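Local coordinates for DNA replication licensing factor MCM related protein (Thermoplasma acidophilum, PDB 4ME3) that is the N-terminal domain of an archaeal MCM, a replication protein that probably binds single-stranded DNA and unwinds the duplex as an ATP-driven helicase, at residues R22-L27 with R52-Y57; T122-S127 with G238-E243; I216-E221 with L259-V264. All blocks are in the same frame, centred on the assembly; numbering follows the deposited sequence.

Contact 1 of 3, residues R22-L27 with R52-Y57; sequences RDFFRL and RDLEDY
Phe24 reaches from helix 14-27 into the angle between Leu54 and Tyr57 of helix 51-57, where the two short helical segments run at 114° to each other with their axes 10.8 Å apart. Its CB already makes contact, lying over one face of the Tyr57 ring, off centre toward the rim and 3.7 Å from CE2. CG, anti to the backbone N (chi1 171°), continues toward the second helix. There CD1 meets Tyr57 CD2 at 3.7 Å, and the two ring planes are inclined obliquely, by 54°. Farther out, CE1 brings the ring edge to the backbone carbonyl carbon of Asp53 at 3.7 Å, and CZ touches Asp53 CB. One face of the ring is covered by Leu54, whose CD2 sits above its centre, 3.6 Å from the centroid, in a CH-pi contact. A branched leucine suits this place because a single methyl can settle on the ring. At the margin, Leu27 CD1 packs against Tyr57 CE1. An alanine in place of Phe24 would keep CB on Tyr57 but would probably open a gap beneath Leu54 CD2 and leave Asp53 CB and Tyr57 CD2 without their ring partner. Tyrosine suits the boundary: its ring joins the apolar packing while OH reaches a water, 2.8 Å away, which donates to Asp23 OD2 at 2.6 Å. Asp23 also forms a salt bridge whose hydrogen bond, Arg26 NH2 to Asp23 OD1, is weak. Strand 46-50 adds Val49 to the apolar cluster, and Tyr28 and Tyr30 bring their rings to Phe24. The chemistry implies that apolar and aromatic packing joins these two helices of the MCM N-terminal domain, with a water-mediated polar link at its more exposed margin.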
ATOM      1  N   ARG A  22       9.980  14.612   6.578  1.00 13.43           N
ATOM      2  CA  ARG A  22      10.964  15.446   5.890  1.00 15.38           C
ATOM      3  C   ARG A  22      12.281  15.510   6.659  1.00 14.71           C
ATOM      4  O   ARG A  22      13.352  15.309   6.088  1.00 15.16           O
ATOM      5  CB  ARG A  22      10.421  16.860   5.676  1.00 16.76           C
ATOM      6  CG  ARG A  22       9.366  16.956   4.590  1.00 19.48           C
ATOM      7  CD  ARG A  22       9.104  18.397   4.185  1.00 26.79           C
ATOM      8  NE  ARG A  22       7.940  18.504   3.312  1.00 25.54           N
ATOM      9  CZ  ARG A  22       6.690  18.645   3.740  1.00 30.02           C
ATOM     10  NH1 ARG A  22       6.423  18.706   5.039  1.00 39.53           N
ATOM     11  NH2 ARG A  22       5.696  18.730   2.867  1.00 39.45           N
ATOM     12  N   ASP A  23      12.198  15.796   7.952  1.00 12.97           N
ATOM     13  CA  ASP A  23      13.394  15.877   8.778  1.00 14.58           C
ATOM     14  C   ASP A  23      14.065  14.515   8.896  1.00 19.79           C
ATOM     15  O   ASP A  23      15.291  14.415   8.896  1.00 14.67           O
ATOM     16  CB  ASP A  23      13.047  16.402  10.169  1.00 16.16           C
ATOM     17  CG  ASP A  23      12.926  17.905  10.217  1.00 22.98           C
ATOM     18  OD1 ASP A  23      13.377  18.573   9.266  1.00 28.67           O
ATOM     19  OD2 ASP A  23      12.381  18.410  11.222  1.00 27.72           O
ATOM     20  N   PHE A  24      13.258  13.462   8.996  1.00 14.42           N
ATOM     21  CA  PHE A  24      13.798  12.117   9.149  1.00 11.65           C
ATOM     22  C   PHE A  24      14.657  11.704   7.954  1.00 13.34           C
ATOM     23  O   PHE A  24      15.783  11.229   8.119  1.00 11.69           O
ATOM     24  CB  PHE A  24      12.678  11.092   9.343  1.00 10.97           C
ATOM     25  CG  PHE A  24      13.162   9.678   9.287  1.00  9.40           C
ATOM     26  CD1 PHE A  24      13.827   9.119  10.366  1.00 12.47           C
ATOM     27  CD2 PHE A  24      12.983   8.916   8.147  1.00  9.80           C
ATOM     28  CE1 PHE A  24      14.292   7.820  10.311  1.00 11.52           C
ATOM     29  CE2 PHE A  24      13.449   7.620   8.085  1.00 11.95           C
ATOM     30  CZ  PHE A  24      14.102   7.070   9.169  1.00 10.80           C
ATOM     31  N   PHE A  25      14.119  11.877   6.751  1.00 12.73           N
ATOM     32  CA  PHE A  25      14.815  11.447   5.547  1.00 12.94           C
ATOM     33  C   PHE A  25      16.183  12.112   5.471  1.00 16.47           C
ATOM     34  O   PHE A  25      17.176  11.474   5.122  1.00 15.32           O
ATOM     35  CB  PHE A  25      14.005  11.791   4.294  1.00 13.95           C
ATOM     36  CG  PHE A  25      12.775  10.945   4.101  1.00 12.43           C
ATOM     37  CD1 PHE A  25      12.799   9.578   4.342  1.00 13.46           C
ATOM     38  CD2 PHE A  25      11.594  11.519   3.663  1.00 14.15           C
ATOM     39  CE1 PHE A  25      11.668   8.809   4.157  1.00 13.28           C
ATOM     40  CE2 PHE A  25      10.459  10.754   3.479  1.00 12.22           C
ATOM     41  CZ  PHE A  25      10.499   9.396   3.723  1.00 12.27           C
ATOM     42  N   ARG A  26      16.230  13.397   5.809  1.00 16.76           N
ATOM     43  CA  ARG A  26      17.480  14.149   5.764  1.00 17.01           C
ATOM     44  C   ARG A  26      18.433  13.724   6.876  1.00 15.58           C
ATOM     45  O   ARG A  26      19.585  13.367   6.618  1.00 15.38           O
ATOM     46  CB  ARG A  26      17.204  15.650   5.877  1.00 17.71           C
ATOM     47  CG  ARG A  26      18.442  16.505   5.661  1.00 25.85           C
ATOM     48  CD  ARG A  26      18.190  17.979   5.944  1.00 37.46           C
ATOM     49  NE  ARG A  26      16.837  18.246   6.430  1.00 39.81           N
ATOM     50  CZ  ARG A  26      15.787  18.491   5.651  1.00 44.45           C
ATOM     51  NH1 ARG A  26      15.908  18.496   4.328  1.00 44.58           N
ATOM     52  NH2 ARG A  26      14.602  18.728   6.197  1.00 45.48           N
ATOM     53  N   LEU A  27      17.945  13.768   8.112  1.00 13.38           N
ATOM     54  CA  LEU A  27      18.766  13.475   9.285  1.00 12.74           C
ATOM     55  C   LEU A  27      19.451  12.121   9.203  1.00 19.63           C
ATOM     56  O   LEU A  27      20.618  11.994   9.564  1.00 17.04           O
ATOM     57  CB  LEU A  27      17.914  13.509  10.554  1.00 16.92           C
ATOM     58  CG  LEU A  27      17.812  14.820  11.320  1.00 28.74           C
ATOM     59  CD1 LEU A  27      16.861  14.628  12.489  1.00 22.65           C
ATOM     60  CD2 LEU A  27      19.183  15.283  11.808  1.00 20.18           C
ATOM     61  N   ARG A  52      14.592   0.805  12.994  1.00 16.56           N
ATOM     62  CA  ARG A  52      15.626   1.139  13.970  1.00 22.80           C
ATOM     63  C   ARG A  52      15.964   2.624  13.895  1.00 18.69           C
ATOM     64  O   ARG A  52      16.173   3.278  14.920  1.00 18.10           O
ATOM     65  CB  ARG A  52      16.899   0.330  13.710  1.00 25.58           C
ATOM     66  CG  ARG A  52      16.720  -1.181  13.701  1.00 33.37           C
ATOM     67  CD  ARG A  52      17.898  -1.846  13.001  1.00 39.09           C
ATOM     68  NE  ARG A  52      17.762  -3.299  12.925  1.00 48.77           N
ATOM     69  CZ  ARG A  52      18.455  -4.077  12.096  1.00 46.05           C
ATOM     70  NH1 ARG A  52      19.335  -3.549  11.255  1.00 49.18           N
ATOM     71  NH2 ARG A  52      18.263  -5.388  12.102  1.00 53.26           N
ATOM     72  N   ASP A  53      16.035   3.149  12.675  1.00 14.08           N
ATOM     73  CA  ASP A  53      16.277   4.574  12.469  1.00 11.94           C
ATOM     74  C   ASP A  53      15.091   5.401  12.958  1.00 12.66           C
ATOM     75  O   ASP A  53      15.269   6.421  13.620  1.00 15.38           O
ATOM     76  CB  ASP A  53      16.552   4.871  10.992  1.00 12.92           C
ATOM     77  CG  ASP A  53      17.897   4.340  10.525  1.00 16.70           C
ATOM     78  OD1 ASP A  53      18.744   4.019  11.385  1.00 18.87           O
ATOM     79  OD2 ASP A  53      18.106   4.254   9.297  1.00 16.26           O
ATOM     80  N   LEU A  54      13.878   4.964  12.629  1.00 12.30           N
ATOM     81  CA  LEU A  54      12.679   5.682  13.051  1.00 10.58           C
ATOM     82  C   LEU A  54      12.587   5.783  14.572  1.00 13.13           C
ATOM     83  O   LEU A  54      12.282   6.845  15.114  1.00 16.28           O
ATOM     84  CB  LEU A  54      11.424   5.008  12.488  1.00 12.13           C
ATOM     85  CG  LEU A  54      11.207   5.180  10.983  1.00 11.43           C
ATOM     86  CD1 LEU A  54      10.178   4.179  10.464  1.00 15.02           C
ATOM     87  CD2 LEU A  54      10.775   6.605  10.648  1.00 10.69           C
ATOM     88  N   GLU A  55      12.840   4.674  15.260  1.00 15.78           N
ATOM     89  CA  GLU A  55      12.819   4.666  16.725  1.00 17.65           C
ATOM     90  C   GLU A  55      13.851   5.631  17.303  1.00 19.50           C
ATOM     91  O   GLU A  55      13.573   6.355  18.263  1.00 18.22           O
ATOM     92  CB  GLU A  55      13.085   3.257  17.258  1.00 21.52           C
ATOM     93  CG  GLU A  55      11.870   2.601  17.894  1.00 43.87           C
ATOM     94  CD  GLU A  55      12.156   1.193  18.380  1.00 44.34           C
ATOM     95  OE1 GLU A  55      13.181   0.612  17.964  1.00 44.72           O
ATOM     96  OE2 GLU A  55      11.352   0.669  19.180  1.00 52.60           O
ATOM     97  N   ASP A  56      15.042   5.633  16.716  1.00 18.81           N
ATOM     98  CA  ASP A  56      16.127   6.502  17.164  1.00 16.42           C
ATOM     99  C   ASP A  56      15.771   7.971  16.954  1.00 21.62           C
ATOM    100  O   ASP A  56      16.178   8.843  17.725  1.00 18.34           O
ATOM    101  CB  ASP A  56      17.406   6.168  16.399  1.00 18.99           C
ATOM    102  CG  ASP A  56      18.639   6.746  17.051  1.00 29.14           C
ATOM    103  OD1 ASP A  56      19.020   6.248  18.133  1.00 23.13           O
ATOM    104  OD2 ASP A  56      19.232   7.686  16.480  1.00 20.91           O
ATOM    105  N   TYR A  57      15.008   8.228  15.898  1.00 15.70           N
ATOM    106  CA  TYR A  57      14.612   9.576  15.512  1.00 15.56           C
ATOM    107  C   TYR A  57      13.603  10.170  16.488  1.00 19.65           C
ATOM    108  O   TYR A  57      13.800  11.259  17.024  1.00 16.24           O
ATOM    109  CB  TYR A  57      14.024   9.526  14.099  1.00 13.03           C
ATOM    110  CG  TYR A  57      13.323  10.779  13.638  1.00 12.62           C
ATOM    111  CD1 TYR A  57      13.966  12.010  13.655  1.00 13.34           C
ATOM    112  CD2 TYR A  57      12.023  10.725  13.152  1.00 14.66           C
ATOM    113  CE1 TYR A  57      13.328  13.149  13.219  1.00 15.71           C
ATOM    114  CE2 TYR A  57      11.378  11.860  12.714  1.00 13.26           C
ATOM    115  CZ  TYR A  57      12.036  13.070  12.750  1.00 14.76           C
ATOM    116  OH  TYR A  57      11.404  14.206  12.308  1.00 16.34           O
TER
HETATM  117  O   HOH W   1      11.238  16.915  12.967  1.00 23.60           O

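Contact 2 of 3, residues T122-S127 with G238-E243; sequences TLISVS and GILRTE
Gly238 and Ile124 bind each other twice through their backbones: Ile124 N donates to Gly238 O at 2.9 Å, and Gly238 N to Ile124 O, also at 2.9 Å. This is an antiparallel hydrogen-bonded pair. A third bond, Leu240 N to Thr122 O at 3.1 Å, closes the other side of the non-hydrogen-bonded pair Leu123-Ile239. There the backbones draw in, and Ile239 CA makes a CA-H...O contact of 3.3 Å with Thr122 O. Farther on the strands diverge, the axes of the two short segments standing at 99°, as suits the strongly bent sheet of an OB barrel. In Leu123 the second torsion (chi2 57°) turns CD1 to the Gly238 carbonyl, 3.3 Å from Gly238 O. On the face shared by Leu123 and Ile239, the same CD1 approaches Ile239 CG1. Ile124 turns to the other face, where its CD1 rests 4.2 Å from Leu240 CB; these aliphatic side chains suit a buried sheet. Pro69 of helix 69-84 packs on Leu123 and Ile239, whereas Leu240 meets Thr257 of strand 250-261, placing the contact between the helical N-terminal part and the rest of the barrel.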
ATOM      1  N   THR A 122      -3.484  -2.050  12.199  1.00  8.10           N
ATOM      2  CA  THR A 122      -2.135  -1.813  12.709  1.00  9.38           C
ATOM      3  C   THR A 122      -1.093  -2.625  11.947  1.00 10.20           C
ATOM      4  O   THR A 122      -1.428  -3.533  11.182  1.00 10.53           O
ATOM      5  CB  THR A 122      -2.034  -2.154  14.207  1.00 11.80           C
ATOM      6  OG1 THR A 122      -2.077  -3.576  14.391  1.00 11.78           O
ATOM      7  CG2 THR A 122      -3.174  -1.502  14.979  1.00 13.13           C
ATOM      8  N   LEU A 123       0.173  -2.284  12.162  1.00  9.97           N
ATOM      9  CA  LEU A 123       1.284  -2.972  11.518  1.00 11.28           C
ATOM     10  C   LEU A 123       1.794  -4.078  12.430  1.00 14.92           C
ATOM     11  O   LEU A 123       2.327  -3.808  13.507  1.00 18.72           O
ATOM     12  CB  LEU A 123       2.403  -1.969  11.211  1.00 11.78           C
ATOM     13  CG  LEU A 123       3.571  -2.435  10.337  1.00 16.54           C
ATOM     14  CD1 LEU A 123       3.095  -2.953   9.007  1.00 22.44           C
ATOM     15  CD2 LEU A 123       4.542  -1.278  10.138  1.00 21.59           C
ATOM     16  N   ILE A 124       1.614  -5.325  12.006  1.00  8.45           N
ATOM     17  CA  ILE A 124       2.062  -6.468  12.785  1.00  6.31           C
ATOM     18  C   ILE A 124       2.956  -7.371  11.945  1.00 12.51           C
ATOM     19  O   ILE A 124       3.052  -7.206  10.728  1.00  9.97           O
ATOM     20  CB  ILE A 124       0.866  -7.281  13.332  1.00  8.97           C
ATOM     21  CG1 ILE A 124       0.032  -7.860  12.187  1.00 10.06           C
ATOM     22  CG2 ILE A 124      -0.004  -6.400  14.226  1.00 12.64           C
ATOM     23  CD1 ILE A 124      -1.046  -8.833  12.651  1.00 13.95           C
ATOM     24  N   SER A 125       3.615  -8.316  12.602  1.00  9.21           N
ATOM     25  CA  SER A 125       4.453  -9.288  11.914  1.00  9.25           C
ATOM     26  C   SER A 125       3.903 -10.684  12.149  1.00 13.59           C
ATOM     27  O   SER A 125       3.601 -11.050  13.280  1.00 15.23           O
ATOM     28  CB  SER A 125       5.892  -9.203  12.415  1.00 14.88           C
ATOM     29  OG  SER A 125       6.404  -7.893  12.250  1.00 19.54           O
ATOM     30  N   VAL A 126       3.791 -11.461  11.078  1.00  9.71           N
ATOM     31  CA  VAL A 126       3.253 -12.813  11.152  1.00 12.64           C
ATOM     32  C   VAL A 126       4.174 -13.771  10.414  1.00 16.23           C
ATOM     33  O   VAL A 126       4.715 -13.431   9.363  1.00 14.88           O
ATOM     34  CB  VAL A 126       1.849 -12.872  10.530  1.00 15.04           C
ATOM     35  CG1 VAL A 126       1.209 -14.229  10.770  1.00 25.09           C
ATOM     36  CG2 VAL A 126       0.980 -11.763  11.098  1.00 16.17           C
ATOM     37  N   SER A 127       4.358 -14.964  10.967  1.00 13.52           N
ATOM     38  CA  SER A 127       5.209 -15.966  10.340  1.00 14.82           C
ATOM     39  C   SER A 127       4.407 -17.212  10.013  1.00 14.46           C
ATOM     40  O   SER A 127       3.384 -17.488  10.638  1.00 18.15           O
ATOM     41  CB  SER A 127       6.383 -16.322  11.252  1.00 26.36           C
ATOM     42  OG  SER A 127       5.932 -16.897  12.465  1.00 29.50           O
ATOM     43  N   GLY A 238       3.024  -6.433   7.923  1.00  8.31           N
ATOM     44  CA  GLY A 238       1.937  -5.883   7.139  1.00 10.61           C
ATOM     45  C   GLY A 238       0.824  -5.272   7.955  1.00 12.27           C
ATOM     46  O   GLY A 238       0.825  -5.339   9.184  1.00 13.83           O
ATOM     47  N   ILE A 239      -0.124  -4.663   7.257  1.00 11.81           N
ATOM     48  CA  ILE A 239      -1.286  -4.067   7.894  1.00  9.02           C
ATOM     49  C   ILE A 239      -2.407  -5.095   7.944  1.00 10.09           C
ATOM     50  O   ILE A 239      -2.784  -5.676   6.921  1.00  9.46           O
ATOM     51  CB  ILE A 239      -1.768  -2.814   7.133  1.00  9.87           C
ATOM     52  CG1 ILE A 239      -0.598  -1.858   6.897  1.00 12.83           C
ATOM     53  CG2 ILE A 239      -2.883  -2.129   7.912  1.00 12.46           C
ATOM     54  CD1 ILE A 239      -0.935  -0.664   6.040  1.00 13.91           C
ATOM     55  N   LEU A 240      -2.938  -5.330   9.138  1.00 11.70           N
ATOM     56  CA  LEU A 240      -4.034  -6.273   9.286  1.00  9.31           C
ATOM     57  C   LEU A 240      -5.330  -5.642   8.788  1.00 12.98           C
ATOM     58  O   LEU A 240      -5.729  -4.570   9.240  1.00 13.85           O
ATOM     59  CB  LEU A 240      -4.173  -6.721  10.740  1.00 10.44           C
ATOM     60  CG  LEU A 240      -5.134  -7.893  10.946  1.00 15.78           C
ATOM     61  CD1 LEU A 240      -4.582  -9.153  10.294  1.00 13.48           C
ATOM     62  CD2 LEU A 240      -5.392  -8.122  12.415  1.00 16.55           C
ATOM     63  N   ARG A 241      -5.976  -6.320   7.844  1.00 12.32           N
ATOM     64  CA  ARG A 241      -7.193  -5.821   7.219  1.00 14.33           C
ATOM     65  C   ARG A 241      -8.331  -6.811   7.417  1.00 14.12           C
ATOM     66  O   ARG A 241      -8.111  -7.931   7.868  1.00 15.66           O
ATOM     67  CB  ARG A 241      -6.966  -5.610   5.722  1.00 17.71           C
ATOM     68  CG  ARG A 241      -5.985  -4.505   5.388  1.00 19.64           C
ATOM     69  CD  ARG A 241      -6.413  -3.195   6.014  1.00 21.03           C
ATOM     70  NE  ARG A 241      -5.720  -2.051   5.424  1.00 24.17           N
ATOM     71  CZ  ARG A 241      -5.778  -0.814   5.908  1.00 31.19           C
ATOM     72  NH1 ARG A 241      -6.491  -0.555   6.996  1.00 34.17           N
ATOM     73  NH2 ARG A 241      -5.114   0.166   5.308  1.00 31.36           N
ATOM     74  N   THR A 242      -9.544  -6.393   7.073  1.00 15.19           N
ATOM     75  CA  THR A 242     -10.710  -7.261   7.167  1.00 12.65           C
ATOM     76  C   THR A 242     -11.410  -7.373   5.820  1.00 19.62           C
ATOM     77  O   THR A 242     -11.426  -6.427   5.033  1.00 20.33           O
ATOM     78  CB  THR A 242     -11.738  -6.736   8.191  1.00 15.58           C
ATOM     79  OG1 THR A 242     -12.163  -5.422   7.810  1.00 23.47           O
ATOM     80  CG2 THR A 242     -11.143  -6.695   9.582  1.00 19.35           C
ATOM     81  N   GLU A 243     -11.986  -8.542   5.563  1.00 18.60           N
ATOM     82  CA  GLU A 243     -12.738  -8.783   4.341  1.00 18.08           C
ATOM     83  C   GLU A 243     -14.081  -9.398   4.704  1.00 19.29           C
ATOM     84  O   GLU A 243     -14.159 -10.272   5.564  1.00 18.06           O
ATOM     85  CB  GLU A 243     -11.961  -9.715   3.411  1.00 21.75           C
ATOM     86  CG  GLU A 243     -12.714 -10.114   2.153  1.00 27.54           C
ATOM     87  CD  GLU A 243     -12.817  -8.986   1.147  1.00 39.14           C
ATOM     88  OE1 GLU A 243     -11.989  -8.052   1.208  1.00 48.45           O
ATOM     89  OE2 GLU A 243     -13.724  -9.036   0.289  1.00 55.79           O
TER

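Contact 3 of 3, residues I216-E221 with L259-V264; sequences ITIITE and LYAINV
Ile218 and Ala261 meet on the close-packed side of this parallel strand pair, Ile218 CG2 lying 3.8 Å from Ala261 CB. CG2 of Ile218 stands anti to the backbone N, and the small methyl of alanine fits beside this branched residue. Three backbone bonds hold the strands: Leu259 N to Thr217 O, Ile219 N to Leu259 O at 2.8 Å, and Ala261 N to Ile219 O. Leu259 shares the face of Ile218 and packs inward on Val126.

On the opposite face Ile219 and Tyr260 are partly exposed and more sparsely packed, with Ile219 CG2 4.2 Å from Tyr260 CD1. Tyrosine suits it by offering isoleucine a ring and an acid a hydroxyl: Tyr260 OH donates to Glu221 OE1 at 2.7 Å. The oxygen lies at the ring edge, yet the hydroxyl approaches from above the carboxylate plane, 54° out of it, and the ring and carboxylate planes stand 82° apart. Glu221 is buried, but its OE2 forms a salt bridge with Lys139, so both carboxylate oxygens have partners. Past the last direct backbone bond a water takes over, accepting from Glu221 N and donating to Ala261 O at 2.7 Å. Parallel pairing of strands 215-221 and 250-261, third and fifth of the OB fold, closes its otherwise antiparallel barrel. Strand 191-201 flanks 216-221 on its other edge, and strand 233-247 borders 259-261, where Val236 packs against Ile218, Leu259 and Ala261.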
ATOM      1  N   ILE A 216      -3.867 -17.774   7.124  1.00 10.23           N
ATOM      2  CA  ILE A 216      -4.248 -16.408   6.817  1.00 11.42           C
ATOM      3  C   ILE A 216      -3.720 -16.052   5.439  1.00 12.01           C
ATOM      4  O   ILE A 216      -2.690 -16.569   5.014  1.00 13.52           O
ATOM      5  CB  ILE A 216      -3.710 -15.407   7.858  1.00 11.60           C
ATOM      6  CG1 ILE A 216      -4.341 -14.032   7.633  1.00 13.48           C
ATOM      7  CG2 ILE A 216      -2.181 -15.323   7.796  1.00 12.42           C
ATOM      8  CD1 ILE A 216      -4.076 -13.039   8.754  1.00 14.18           C
ATOM      9  N   THR A 217      -4.443 -15.185   4.741  1.00 10.24           N
ATOM     10  CA  THR A 217      -4.034 -14.756   3.411  1.00 11.70           C
ATOM     11  C   THR A 217      -3.269 -13.449   3.468  1.00 13.34           C
ATOM     12  O   THR A 217      -3.614 -12.540   4.223  1.00 11.49           O
ATOM     13  CB  THR A 217      -5.234 -14.580   2.475  1.00 14.69           C
ATOM     14  OG1 THR A 217      -5.844 -15.854   2.250  1.00 15.54           O
ATOM     15  CG2 THR A 217      -4.795 -13.998   1.136  1.00 19.02           C
ATOM     16  N   ILE A 218      -2.223 -13.377   2.655  1.00 12.46           N
ATOM     17  CA  ILE A 218      -1.401 -12.192   2.541  1.00 10.68           C
ATOM     18  C   ILE A 218      -1.608 -11.632   1.148  1.00 13.95           C
ATOM     19  O   ILE A 218      -1.606 -12.382   0.168  1.00 11.42           O
ATOM     20  CB  ILE A 218       0.087 -12.529   2.715  1.00 10.75           C
ATOM     21  CG1 ILE A 218       0.319 -13.255   4.043  1.00 19.51           C
ATOM     22  CG2 ILE A 218       0.931 -11.266   2.652  1.00 12.09           C
ATOM     23  CD1 ILE A 218       1.550 -14.107   4.045  1.00 29.27           C
ATOM     24  N   ILE A 219      -1.815 -10.324   1.063  1.00 12.01           N
ATOM     25  CA  ILE A 219      -1.871  -9.640  -0.220  1.00 10.76           C
ATOM     26  C   ILE A 219      -0.497  -9.043  -0.488  1.00 12.70           C
ATOM     27  O   ILE A 219      -0.002  -8.240   0.296  1.00 11.65           O
ATOM     28  CB  ILE A 219      -2.926  -8.515  -0.228  1.00 14.59           C
ATOM     29  CG1 ILE A 219      -4.326  -9.082   0.029  1.00 16.31           C
ATOM     30  CG2 ILE A 219      -2.905  -7.764  -1.554  1.00 16.33           C
ATOM     31  CD1 ILE A 219      -4.751 -10.161  -0.932  1.00 28.34           C
ATOM     32  N   THR A 220       0.128  -9.456  -1.585  1.00 12.75           N
ATOM     33  CA  THR A 220       1.411  -8.896  -1.987  1.00 13.30           C
ATOM     34  C   THR A 220       1.220  -8.109  -3.275  1.00 18.41           C
ATOM     35  O   THR A 220       0.664  -8.624  -4.242  1.00 14.25           O
ATOM     36  CB  THR A 220       2.478  -9.989  -2.200  1.00 13.20           C
ATOM     37  OG1 THR A 220       2.067 -10.880  -3.248  1.00 14.12           O
ATOM     38  CG2 THR A 220       2.694 -10.779  -0.919  1.00 11.63           C
ATOM     39  N   GLU A 221       1.666  -6.857  -3.283  1.00 13.10           N
ATOM     40  CA  GLU A 221       1.442  -5.989  -4.433  1.00 12.60           C
ATOM     41  C   GLU A 221       2.739  -5.454  -5.016  1.00 11.75           C
ATOM     42  O   GLU A 221       3.753  -5.340  -4.322  1.00 12.35           O
ATOM     43  CB  GLU A 221       0.547  -4.807  -4.053  1.00 15.76           C
ATOM     44  CG  GLU A 221      -0.885  -5.178  -3.715  1.00 18.72           C
ATOM     45  CD  GLU A 221      -1.787  -3.962  -3.625  1.00 24.38           C
ATOM     46  OE1 GLU A 221      -1.262  -2.846  -3.415  1.00 23.20           O
ATOM     47  OE2 GLU A 221      -3.016  -4.117  -3.766  1.00 24.01           O
ATOM     48  N   LEU A 259      -3.711 -10.062   5.706  1.00 11.14           N
ATOM     49  CA  LEU A 259      -2.580  -9.177   5.919  1.00  9.12           C
ATOM     50  C   LEU A 259      -2.159  -8.528   4.614  1.00 15.40           C
ATOM     51  O   LEU A 259      -1.929  -9.217   3.623  1.00 12.64           O
ATOM     52  CB  LEU A 259      -1.413  -9.959   6.509  1.00 13.63           C
ATOM     53  CG  LEU A 259      -0.287  -9.134   7.140  1.00 17.90           C
ATOM     54  CD1 LEU A 259      -0.765  -8.465   8.422  1.00 17.99           C
ATOM     55  CD2 LEU A 259       0.916 -10.019   7.412  1.00 16.82           C
ATOM     56  N   TYR A 260      -2.076  -7.200   4.619  1.00 10.28           N
ATOM     57  CA  TYR A 260      -1.540  -6.453   3.491  1.00 11.74           C
ATOM     58  C   TYR A 260      -0.040  -6.270   3.681  1.00 11.21           C
ATOM     59  O   TYR A 260       0.403  -5.544   4.576  1.00 11.25           O
ATOM     60  CB  TYR A 260      -2.222  -5.093   3.369  1.00 12.96           C
ATOM     61  CG  TYR A 260      -1.711  -4.293   2.201  1.00 15.94           C
ATOM     62  CD1 TYR A 260      -2.224  -4.488   0.927  1.00 21.13           C
ATOM     63  CD2 TYR A 260      -0.702  -3.354   2.367  1.00 17.76           C
ATOM     64  CE1 TYR A 260      -1.755  -3.766  -0.147  1.00 21.73           C
ATOM     65  CE2 TYR A 260      -0.222  -2.625   1.295  1.00 25.00           C
ATOM     66  CZ  TYR A 260      -0.754  -2.837   0.040  1.00 26.55           C
ATOM     67  OH  TYR A 260      -0.285  -2.118  -1.035  1.00 29.28           O
ATOM     68  N   ALA A 261       0.745  -6.920   2.829  1.00 10.86           N
ATOM     69  CA  ALA A 261       2.186  -7.000   3.029  1.00  9.69           C
ATOM     70  C   ALA A 261       2.890  -5.662   2.816  1.00 12.44           C
ATOM     71  O   ALA A 261       2.671  -4.982   1.811  1.00 15.42           O
ATOM     72  CB  ALA A 261       2.783  -8.051   2.105  1.00  8.25           C
ATOM     73  N   ILE A 262       3.733  -5.297   3.778  1.00 11.11           N
ATOM     74  CA  ILE A 262       4.599  -4.128   3.657  1.00 10.75           C
ATOM     75  C   ILE A 262       6.048  -4.553   3.450  1.00 12.31           C
ATOM     76  O   ILE A 262       6.812  -3.880   2.757  1.00 14.66           O
ATOM     77  CB  ILE A 262       4.507  -3.234   4.913  1.00 13.29           C
ATOM     78  CG1 ILE A 262       3.097  -2.657   5.054  1.00 13.27           C
ATOM     79  CG2 ILE A 262       5.529  -2.120   4.849  1.00 17.80           C
ATOM     80  CD1 ILE A 262       2.674  -1.759   3.912  1.00 22.91           C
ATOM     81  N   ASN A 263       6.422  -5.677   4.060  1.00 11.48           N
ATOM     82  CA  ASN A 263       7.775  -6.208   3.970  1.00 13.68           C
ATOM     83  C   ASN A 263       7.726  -7.728   4.098  1.00 17.35           C
ATOM     84  O   ASN A 263       6.930  -8.268   4.869  1.00 14.83           O
ATOM     85  CB  ASN A 263       8.655  -5.605   5.070  1.00 14.87           C
ATOM     86  CG  ASN A 263      10.123  -5.967   4.926  1.00 21.54           C
ATOM     87  OD1 ASN A 263      10.685  -5.924   3.832  1.00 24.31           O
ATOM     88  ND2 ASN A 263      10.752  -6.322   6.037  1.00 22.94           N
ATOM     89  N   VAL A 264       8.567  -8.416   3.332  1.00 13.14           N
ATOM     90  CA  VAL A 264       8.575  -9.876   3.316  1.00 12.02           C
ATOM     91  C   VAL A 264       9.998 -10.404   3.437  1.00 14.52           C
ATOM     92  O   VAL A 264      10.914  -9.894   2.786  1.00 15.24           O
ATOM     93  CB  VAL A 264       7.952 -10.422   2.011  1.00 14.76           C
ATOM     94  CG1 VAL A 264       8.208 -11.913   1.872  1.00 20.95           C
ATOM     95  CG2 VAL A 264       6.459 -10.122   1.966  1.00 18.10           C
TER
HETATM   96  O   HOH W   2       2.094  -5.467  -0.745  1.00 24.58           O

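In the fold
Contacts 2 and 3 belong to one curled sheet, their centres 8 Å apart, and meet directly: Ile239 O and Tyr260 N are 2.8 Å apart, a probable hydrogen bond between strands 233-247 and 250-261. Leu259 CD1 also packs 3.6 Å from Gly238 O. Their segments alternate along the chain, so the two contacts cross in sequence while lying side by side in the sheet of the OB-type barrel. Contact 1 closes earlier in the sequence and lies among the N-terminal helices, its centre 24 Å from that of contact 2 and its nearest atoms about 8 Å away. All three contacts lie away from the zinc site of Cys147, Cys150, Cys169 and Cys172.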